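Ribokinase RBSK (Mycobacterium tuberculosis, PDB 3GO6) probably catalyses the magnesium- and ATP-dependent phosphorylation of D-ribose at O-5, yielding D-ribose 5-phosphate. Local coordinates at residues V196-H201 with T211-T216; G229-P234 with E267-L272; Q181-L186 with A203-S208. All coordinates share one frame; numbering follows the deposited sequence.

Interaction 1 (V196-H201 with T211-T216); sequences VIANEH and THFVIT
V196 and A198 exchange backbone hydrogen bonds with H212, V214 and T216, pairing strands 195-199 and 212-216 as parallel neighbours in the central sheet. V214 N gives to V196 O at 2.7 Å, A198 N to V214 O at 3.1 Å and T216 N to A198 O at 2.9 Å, while V196 N completes the ladder on H212 O. CA-H···O contacts from I197 to V214 O and from I215 to A198 O fill the intervals.

Side chains pack tightly along the strands. At their start V196 and F213 lie side by side, pointing the same way, with V196 CG1 3.7 Å from F213 CE1; V196 O sits near the plane of that ring, at its edge. On the reverse face, a separate pair, I197 CG2 meets T216 CG2 at 4.0 Å.

The far end is looser and hydrated. As the chain turns into its helix, a water accepts a hydrogen bond from E200 N (3.0 Å) and donates to T216 O (2.7 Å). A chi2 of -95° bends E200 and puts its CD 3.8 Å from I215 CG2; its carboxylate pairs with R223. N199 and T216, both predicted to bind ATP, also lie here.

With helix 200-205 the strands form a beta-alpha-beta unit: A203 packs on A198, F213 and I215, whereas F250, A251 and L254 of helix 246-257 back the I197, V214 and T216 face.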
loop_
_atom_site.group_PDB
_atom_site.type_symbol
_atom_site.label_atom_id
_atom_site.label_comp_id
_atom_site.label_asym_id
_atom_site.label_seq_id
_atom_site.Cartn_x
_atom_site.Cartn_y
_atom_site.Cartn_z
ATOM N N VAL A 196 -8.258 -10.995 -28.019
ATOM C CA VAL A 196 -7.857 -11.161 -26.637
ATOM C C VAL A 196 -6.414 -10.714 -26.520
ATOM O O VAL A 196 -5.568 -11.103 -27.341
ATOM C CB VAL A 196 -8.018 -12.607 -26.113
ATOM C CG1 VAL A 196 -7.514 -12.710 -24.683
ATOM C CG2 VAL A 196 -9.482 -13.006 -26.152
ATOM N N ILE A 197 -6.155 -9.875 -25.511
ATOM C CA ILE A 197 -4.811 -9.361 -25.218
ATOM C C ILE A 197 -4.426 -9.951 -23.903
ATOM O O ILE A 197 -5.179 -9.860 -22.924
ATOM C CB ILE A 197 -4.801 -7.813 -25.106
ATOM C CG1 ILE A 197 -5.365 -7.183 -26.386
ATOM C CG2 ILE A 197 -3.379 -7.274 -24.773
ATOM C CD1 ILE A 197 -5.837 -5.713 -26.203
ATOM N N ALA A 198 -3.249 -10.566 -23.859
ATOM C CA ALA A 198 -2.799 -11.215 -22.638
ATOM C C ALA A 198 -1.305 -11.419 -22.676
ATOM O O ALA A 198 -0.742 -11.548 -23.751
ATOM C CB ALA A 198 -3.502 -12.552 -22.460
ATOM N N ASN A 199 -0.651 -11.433 -21.518
ATOM C CA ASN A 199 0.742 -11.898 -21.490
ATOM C C ASN A 199 0.773 -13.433 -21.641
ATOM O O ASN A 199 -0.286 -14.064 -21.727
ATOM C CB ASN A 199 1.525 -11.368 -20.259
ATOM C CG ASN A 199 1.046 -11.938 -18.934
ATOM O OD1 ASN A 199 0.560 -13.072 -18.834
ATOM N ND2 ASN A 199 1.219 -11.152 -17.887
ATOM N N GLU A 200 1.958 -14.033 -21.688
ATOM C CA GLU A 200 2.039 -15.487 -21.931
ATOM C C GLU A 200 1.321 -16.306 -20.862
ATOM O O GLU A 200 0.546 -17.209 -21.188
ATOM C CB GLU A 200 3.491 -15.960 -22.133
ATOM C CG GLU A 200 4.098 -15.486 -23.460
ATOM C CD GLU A 200 3.997 -16.499 -24.612
ATOM O OE1 GLU A 200 3.029 -17.307 -24.677
ATOM O OE2 GLU A 200 4.902 -16.480 -25.478
ATOM N N HIS A 201 1.533 -15.963 -19.593
ATOM C CA HIS A 201 0.871 -16.662 -18.480
ATOM C C HIS A 201 -0.660 -16.497 -18.519
ATOM O O HIS A 201 -1.422 -17.482 -18.387
ATOM C CB HIS A 201 1.462 -16.206 -17.134
ATOM C CG HIS A 201 0.624 -16.563 -15.944
ATOM N ND1 HIS A 201 0.606 -17.829 -15.392
ATOM C CD2 HIS A 201 -0.211 -15.810 -15.184
ATOM C CE1 HIS A 201 -0.219 -17.843 -14.356
ATOM N NE2 HIS A 201 -0.728 -16.632 -14.212
ATOM N N THR A 211 -10.679 -14.928 -32.388
ATOM C CA THR A 211 -10.312 -14.719 -33.782
ATOM C C THR A 211 -8.883 -14.173 -33.869
ATOM O O THR A 211 -8.099 -14.611 -34.716
ATOM C CB THR A 211 -11.290 -13.760 -34.468
ATOM O OG1 THR A 211 -12.622 -14.162 -34.142
ATOM C CG2 THR A 211 -11.108 -13.787 -35.996
ATOM N N HIS A 212 -8.546 -13.238 -32.977
ATOM C CA HIS A 212 -7.236 -12.590 -32.982
ATOM C C HIS A 212 -6.633 -12.631 -31.566
ATOM O O HIS A 212 -7.059 -11.867 -30.702
ATOM C CB HIS A 212 -7.376 -11.146 -33.475
ATOM C CG HIS A 212 -8.129 -11.021 -34.764
ATOM N ND1 HIS A 212 -7.570 -11.339 -35.989
ATOM C CD2 HIS A 212 -9.392 -10.602 -35.028
ATOM C CE1 HIS A 212 -8.460 -11.132 -36.946
ATOM N NE2 HIS A 212 -9.575 -10.689 -36.389
ATOM N N PHE A 213 -5.674 -13.530 -31.332
ATOM C CA PHE A 213 -5.024 -13.686 -30.027
ATOM C C PHE A 213 -3.739 -12.854 -30.056
ATOM O O PHE A 213 -2.841 -13.120 -30.859
ATOM C CB PHE A 213 -4.698 -15.161 -29.739
ATOM C CG PHE A 213 -4.840 -15.576 -28.284
ATOM C CD1 PHE A 213 -4.815 -14.629 -27.236
ATOM C CD2 PHE A 213 -4.969 -16.935 -27.957
ATOM C CE1 PHE A 213 -4.943 -15.026 -25.904
ATOM C CE2 PHE A 213 -5.105 -17.357 -26.627
ATOM C CZ PHE A 213 -5.093 -16.403 -25.587
ATOM N N VAL A 214 -3.684 -11.824 -29.210
ATOM C CA VAL A 214 -2.551 -10.895 -29.154
ATOM C C VAL A 214 -1.821 -11.149 -27.851
ATOM O O VAL A 214 -2.301 -10.794 -26.762
ATOM C CB VAL A 214 -3.002 -9.410 -29.263
ATOM C CG1 VAL A 214 -1.795 -8.464 -29.185
ATOM C CG2 VAL A 214 -3.774 -9.165 -30.567
ATOM N N ILE A 215 -0.667 -11.791 -27.938
ATOM C CA ILE A 215 0.042 -12.196 -26.740
ATOM C C ILE A 215 1.238 -11.271 -26.563
ATOM O O ILE A 215 2.169 -11.290 -27.358
ATOM C CB ILE A 215 0.486 -13.687 -26.772
ATOM C CG1 ILE A 215 -0.708 -14.629 -26.972
ATOM C CG2 ILE A 215 1.199 -14.076 -25.479
ATOM C CD1 ILE A 215 -0.957 -14.926 -28.444
ATOM N N THR A 216 1.206 -10.450 -25.519
ATOM C CA THR A 216 2.261 -9.470 -25.306
ATOM C C THR A 216 3.488 -10.165 -24.717
ATOM O O THR A 216 3.364 -11.108 -23.938
ATOM C CB THR A 216 1.793 -8.336 -24.371
ATOM O OG1 THR A 216 1.352 -8.912 -23.138
ATOM C CG2 THR A 216 0.625 -7.546 -25.023
HETATM O O HOH W 1 4.461 -12.394 -21.856
#

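Interaction 2 (G229-P234 with E267-L272); sequences GVFEVP and ERLRAL
F231 and V233 of strand 229-233, an outermost strand of the eight-stranded sheet, face L269 and L272 of helix 265-282, giving an alpha-on-beta layer contact at the sheet margin. The short axes approach to 10.0 Å, and their directions differ by 37°. No hydrogen bond crosses between the segments; the union is made by four apolar side chains, two residues apart on the strand and three apart on the helix.

F231 reaches in with one corner of its ring. Its CE1 lies 3.9 Å from L269 CD1 and 4.0 Å from L272 CD1, so that both leucine methyls come obliquely to the same carbon. The ring is sent there by a chi1 of 57°, which sets CG between the backbone N and the carbonyl carbon. V233 works just beside it: its CG2 lies in the plane of the F231 ring, at the edge, and touches L269 CD1 at 4.0 Å and L272 CB at 4.1 Å. The second methyl, V233 CG1, rests 4.1 Å from L272 O, against the helix backbone. L269 CD1 thus touches both the aromatic corner and the valine methyl.

Around this apolar patch, Y224 of adjoining strand 222-226 stacks on F231 and also touches L272. R268 turns to a salt bridge with D228, just before the strand, while L272 continues inward to V214 of strand 212-216 and to L254 of helix 246-257.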
loop_
_atom_site.group_PDB
_atom_site.type_symbol
_atom_site.label_atom_id
_atom_site.label_comp_id
_atom_site.label_asym_id
_atom_site.label_seq_id
_atom_site.Cartn_x
_atom_site.Cartn_y
_atom_site.Cartn_z
ATOM N N GLY A 229 -2.948 -15.815 -39.313
ATOM C CA GLY A 229 -1.797 -16.695 -39.172
ATOM C C GLY A 229 -1.084 -16.552 -37.839
ATOM O O GLY A 229 -1.723 -16.367 -36.800
ATOM N N VAL A 230 0.243 -16.645 -37.890
ATOM C CA VAL A 230 1.102 -16.655 -36.709
ATOM C C VAL A 230 2.328 -15.813 -37.031
ATOM O O VAL A 230 3.052 -16.104 -37.983
ATOM C CB VAL A 230 1.528 -18.110 -36.326
ATOM C CG1 VAL A 230 2.598 -18.120 -35.228
ATOM C CG2 VAL A 230 0.324 -18.938 -35.892
ATOM N N PHE A 231 2.537 -14.740 -36.267
ATOM C CA PHE A 231 3.686 -13.859 -36.463
ATOM C C PHE A 231 3.998 -13.050 -35.206
ATOM O O PHE A 231 3.221 -13.049 -34.233
ATOM C CB PHE A 231 3.521 -12.931 -37.684
ATOM C CG PHE A 231 2.284 -12.053 -37.651
ATOM C CD1 PHE A 231 2.313 -10.796 -37.032
ATOM C CD2 PHE A 231 1.104 -12.461 -38.280
ATOM C CE1 PHE A 231 1.178 -9.978 -37.006
ATOM C CE2 PHE A 231 -0.044 -11.645 -38.264
ATOM C CZ PHE A 231 -0.007 -10.403 -37.626
ATOM N N GLU A 232 5.150 -12.388 -35.227
ATOM C CA GLU A 232 5.559 -11.529 -34.129
ATOM C C GLU A 232 5.673 -10.092 -34.621
ATOM O O GLU A 232 5.880 -9.840 -35.815
ATOM C CB GLU A 232 6.851 -12.046 -33.468
ATOM C CG GLU A 232 6.722 -13.494 -32.957
ATOM C CD GLU A 232 7.635 -13.841 -31.784
ATOM O OE1 GLU A 232 8.608 -13.088 -31.521
ATOM O OE2 GLU A 232 7.368 -14.885 -31.122
ATOM N N VAL A 233 5.487 -9.152 -33.701
ATOM C CA VAL A 233 5.571 -7.731 -34.005
ATOM C C VAL A 233 6.514 -7.140 -32.954
ATOM O O VAL A 233 6.191 -7.183 -31.760
ATOM C CB VAL A 233 4.190 -7.029 -33.931
ATOM C CG1 VAL A 233 4.326 -5.547 -34.239
ATOM C CG2 VAL A 233 3.186 -7.670 -34.896
ATOM N N PRO A 234 7.695 -6.641 -33.383
ATOM C CA PRO A 234 8.665 -6.039 -32.458
ATOM C C PRO A 234 8.274 -4.667 -31.915
ATOM O O PRO A 234 7.467 -3.943 -32.516
ATOM C CB PRO A 234 9.941 -5.916 -33.318
ATOM C CG PRO A 234 9.427 -5.713 -34.690
ATOM C CD PRO A 234 8.222 -6.662 -34.769
ATOM N N GLU A 267 -4.694 -3.371 -41.622
ATOM C CA GLU A 267 -5.201 -2.510 -40.564
ATOM C C GLU A 267 -4.907 -3.113 -39.192
ATOM O O GLU A 267 -4.550 -2.390 -38.269
ATOM C CB GLU A 267 -6.704 -2.305 -40.721
ATOM C CG GLU A 267 -7.119 -1.445 -41.907
ATOM C CD GLU A 267 -8.604 -1.609 -42.218
ATOM O OE1 GLU A 267 -9.065 -2.766 -42.371
ATOM O OE2 GLU A 267 -9.315 -0.589 -42.278
ATOM N N ARG A 268 -5.063 -4.429 -39.064
ATOM C CA ARG A 268 -4.714 -5.125 -37.825
ATOM C C ARG A 268 -3.216 -5.038 -37.516
ATOM O O ARG A 268 -2.825 -4.761 -36.369
ATOM C CB ARG A 268 -5.194 -6.577 -37.844
ATOM C CG ARG A 268 -6.736 -6.705 -37.775
ATOM C CD ARG A 268 -7.145 -8.163 -37.624
ATOM N NE ARG A 268 -7.065 -8.903 -38.889
ATOM C CZ ARG A 268 -8.079 -9.012 -39.754
ATOM N NH1 ARG A 268 -9.255 -8.448 -39.483
ATOM N NH2 ARG A 268 -7.923 -9.696 -40.882
ATOM N N LEU A 269 -2.376 -5.266 -38.533
ATOM C CA LEU A 269 -0.931 -5.134 -38.347
ATOM C C LEU A 269 -0.529 -3.707 -37.932
ATOM O O LEU A 269 0.339 -3.532 -37.088
ATOM C CB LEU A 269 -0.159 -5.592 -39.602
ATOM C CG LEU A 269 1.372 -5.491 -39.560
ATOM C CD1 LEU A 269 1.957 -6.400 -38.478
ATOM C CD2 LEU A 269 1.972 -5.811 -40.941
ATOM N N ARG A 270 -1.158 -2.697 -38.528
ATOM C CA ARG A 270 -0.870 -1.307 -38.168
ATOM C C ARG A 270 -1.258 -1.029 -36.694
ATOM O O ARG A 270 -0.527 -0.357 -35.976
ATOM C CB ARG A 270 -1.605 -0.352 -39.102
ATOM C CG ARG A 270 -1.367 1.117 -38.813
ATOM C CD ARG A 270 -2.449 1.997 -39.457
ATOM N NE ARG A 270 -2.391 3.372 -38.946
ATOM C CZ ARG A 270 -3.127 3.842 -37.932
ATOM N NH1 ARG A 270 -3.997 3.062 -37.300
ATOM N NH2 ARG A 270 -2.978 5.098 -37.535
ATOM N N ALA A 271 -2.396 -1.567 -36.257
ATOM C CA ALA A 271 -2.828 -1.419 -34.856
ATOM C C ALA A 271 -1.798 -2.054 -33.928
ATOM O O ALA A 271 -1.412 -1.469 -32.908
ATOM C CB ALA A 271 -4.214 -2.065 -34.662
ATOM N N LEU A 272 -1.358 -3.262 -34.272
ATOM C CA LEU A 272 -0.334 -3.982 -33.483
ATOM C C LEU A 272 0.994 -3.231 -33.381
ATOM O O LEU A 272 1.574 -3.138 -32.290
ATOM C CB LEU A 272 -0.128 -5.412 -34.016
ATOM C CG LEU A 272 -1.312 -6.394 -33.880
ATOM C CD1 LEU A 272 -1.200 -7.537 -34.888
ATOM C CD2 LEU A 272 -1.412 -6.968 -32.452
#

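Interaction 3 (Q181-L186 with A203-S208); sequences QDRSSL and ANDWPS
L186, R183 and P207 bury the largest areas where the start of helix 183-192 meets the chain leaving helix 200-205. R183 supplies the polar grip, presenting two nitrogens end-on to D205. NH1 donates to D205 O at 2.7 Å, almost straight down the carbonyl (C=O···N 175°), while NH2 forms a salt bridge with D205 OD2 at 2.9 Å. Both acceptors lie close to the guanidinium plane, but the carboxylate is turned 87° against it, and NH2 meets OD2 from above the carboxylate plane. OD2 also accepts from G180 N. Because D205 O belongs to the last turn of its helix, the positive guanidinium may be favoured there by the helix-end field.

L186 backs this arrangement with three carbons. CD1 lies 3.6 Å above the guanidinium plane, over its centre; CD2 touches W206 CZ3 at 3.6 Å, obliquely to the indole; and CB meets P207 CG at 3.7 Å. The same proline corner comes within 3.9 Å of R183 NH1, so P207 bridges the apolar and charged portions. R183's helix is itself N-capped: D182 OD2 takes bonds from both S185 N (3.0 Å) and S185 OG.

Beyond the two segments, W206 packs on L189 and A190 of helix 183-192 and on V196 of strand 195-199, whereas L186 also packs on V155 of helix 155-167.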
loop_
_atom_site.group_PDB
_atom_site.type_symbol
_atom_site.label_atom_id
_atom_site.label_comp_id
_atom_site.label_asym_id
_atom_site.label_seq_id
_atom_site.Cartn_x
_atom_site.Cartn_y
_atom_site.Cartn_z
ATOM N N GLN A 181 -10.119 -16.127 -13.131
ATOM C CA GLN A 181 -11.467 -15.681 -12.806
ATOM C C GLN A 181 -12.534 -16.782 -13.041
ATOM O O GLN A 181 -12.180 -17.947 -13.292
ATOM C CB GLN A 181 -11.779 -14.356 -13.512
ATOM C CG GLN A 181 -10.862 -13.189 -13.052
ATOM C CD GLN A 181 -10.703 -13.129 -11.542
ATOM O OE1 GLN A 181 -9.658 -13.515 -10.991
ATOM N NE2 GLN A 181 -11.733 -12.646 -10.862
ATOM N N ASP A 182 -13.814 -16.417 -12.910
ATOM C CA ASP A 182 -14.945 -17.372 -12.975
ATOM C C ASP A 182 -14.930 -18.160 -14.290
ATOM O O ASP A 182 -15.271 -17.614 -15.346
ATOM C CB ASP A 182 -16.281 -16.634 -12.806
ATOM C CG ASP A 182 -17.489 -17.592 -12.749
ATOM O OD1 ASP A 182 -17.792 -18.127 -11.649
ATOM O OD2 ASP A 182 -18.135 -17.795 -13.805
ATOM N N ARG A 183 -14.530 -19.429 -14.211
ATOM C CA ARG A 183 -14.287 -20.268 -15.392
ATOM C C ARG A 183 -15.472 -20.381 -16.361
ATOM O O ARG A 183 -15.290 -20.326 -17.587
ATOM C CB ARG A 183 -13.799 -21.655 -14.962
ATOM C CG ARG A 183 -13.371 -22.598 -16.089
ATOM C CD ARG A 183 -12.098 -22.154 -16.810
ATOM N NE ARG A 183 -11.207 -21.374 -15.950
ATOM C CZ ARG A 183 -10.111 -20.741 -16.369
ATOM N NH1 ARG A 183 -9.741 -20.802 -17.646
ATOM N NH2 ARG A 183 -9.387 -20.042 -15.499
ATOM N N SER A 184 -16.677 -20.522 -15.818
ATOM C CA SER A 184 -17.874 -20.684 -16.647
ATOM C C SER A 184 -18.192 -19.417 -17.456
ATOM O O SER A 184 -18.465 -19.495 -18.664
ATOM C CB SER A 184 -19.076 -21.103 -15.782
ATOM O OG SER A 184 -20.269 -21.177 -16.554
ATOM N N SER A 185 -18.169 -18.261 -16.791
ATOM C CA SER A 185 -18.316 -16.971 -17.473
ATOM C C SER A 185 -17.182 -16.726 -18.462
ATOM O O SER A 185 -17.397 -16.152 -19.523
ATOM C CB SER A 185 -18.324 -15.825 -16.462
ATOM O OG SER A 185 -19.433 -15.910 -15.586
ATOM N N LEU A 186 -15.974 -17.149 -18.094
ATOM C CA LEU A 186 -14.807 -17.003 -18.965
ATOM C C LEU A 186 -14.993 -17.785 -20.247
ATOM O O LEU A 186 -14.626 -17.316 -21.320
ATOM C CB LEU A 186 -13.527 -17.490 -18.279
ATOM C CG LEU A 186 -12.820 -16.621 -17.240
ATOM C CD1 LEU A 186 -11.617 -17.375 -16.671
ATOM C CD2 LEU A 186 -12.395 -15.258 -17.816
ATOM N N ALA A 203 -2.391 -15.749 -21.210
ATOM C CA ALA A 203 -2.872 -16.416 -22.431
ATOM C C ALA A 203 -3.093 -17.923 -22.208
ATOM O O ALA A 203 -4.085 -18.494 -22.706
ATOM C CB ALA A 203 -1.926 -16.163 -23.610
ATOM N N ASN A 204 -2.189 -18.550 -21.451
ATOM C CA ASN A 204 -2.302 -19.972 -21.083
ATOM C C ASN A 204 -3.589 -20.271 -20.308
ATOM O O ASN A 204 -4.174 -21.329 -20.477
ATOM C CB ASN A 204 -1.118 -20.420 -20.210
ATOM C CG ASN A 204 0.197 -20.478 -20.967
ATOM O OD1 ASN A 204 0.219 -20.563 -22.203
ATOM N ND2 ASN A 204 1.318 -20.447 -20.222
ATOM N N ASP A 205 -4.015 -19.337 -19.450
ATOM C CA ASP A 205 -5.192 -19.528 -18.622
ATOM C C ASP A 205 -6.516 -19.324 -19.351
ATOM O O ASP A 205 -7.548 -19.807 -18.891
ATOM C CB ASP A 205 -5.149 -18.618 -17.385
ATOM C CG ASP A 205 -6.128 -19.058 -16.304
ATOM O OD1 ASP A 205 -5.922 -20.150 -15.721
ATOM O OD2 ASP A 205 -7.109 -18.322 -16.031
ATOM N N TRP A 206 -6.494 -18.600 -20.461
ATOM C CA TRP A 206 -7.710 -18.256 -21.195
ATOM C C TRP A 206 -8.341 -19.518 -21.837
ATOM O O TRP A 206 -7.621 -20.335 -22.403
ATOM C CB TRP A 206 -7.379 -17.222 -22.262
ATOM C CG TRP A 206 -8.561 -16.617 -22.968
ATOM C CD1 TRP A 206 -8.893 -16.770 -24.279
ATOM C CD2 TRP A 206 -9.540 -15.725 -22.405
ATOM N NE1 TRP A 206 -10.040 -16.046 -24.565
ATOM C CE2 TRP A 206 -10.448 -15.395 -23.432
ATOM C CE3 TRP A 206 -9.739 -15.185 -21.130
ATOM C CZ2 TRP A 206 -11.534 -14.534 -23.229
ATOM C CZ3 TRP A 206 -10.831 -14.339 -20.925
ATOM C CH2 TRP A 206 -11.708 -14.018 -21.966
ATOM N N PRO A 207 -9.672 -19.679 -21.727
ATOM C CA PRO A 207 -10.340 -20.947 -22.135
ATOM C C PRO A 207 -10.171 -21.438 -23.587
ATOM O O PRO A 207 -9.949 -22.639 -23.795
ATOM C CB PRO A 207 -11.816 -20.680 -21.821
ATOM C CG PRO A 207 -11.769 -19.628 -20.717
ATOM C CD PRO A 207 -10.645 -18.726 -21.156
ATOM N N SER A 208 -10.304 -20.557 -24.574
ATOM C CA SER A 208 -10.304 -20.981 -25.981
ATOM C C SER A 208 -9.892 -19.794 -26.833
ATOM O O SER A 208 -10.151 -18.655 -26.434
ATOM C CB SER A 208 -11.703 -21.467 -26.402
ATOM O OG SER A 208 -12.675 -20.423 -26.336
#

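How the interactions relate
Interaction 1 is the common neighbour of the other two. V214 CG1 meets L272 CD2 of interaction 2 at 3.6 Å, and V196 CG2 meets W206 NE1 of interaction 3 at 3.5 Å. Its centre lies about 12 Å from that of interaction 2 and about 13 Å from that of interaction 3; those two stand about 24 Å apart, nearest atoms about 12 Å apart. The nucleotide side is approached twice: the T216 side chain is about 6 Å from G247, and V233 about 4 Å, side chain to side chain, from C276, both seen to bind ADP, though none is bound to this chain. N199's side chain lies about 10 Å from the bound ribose.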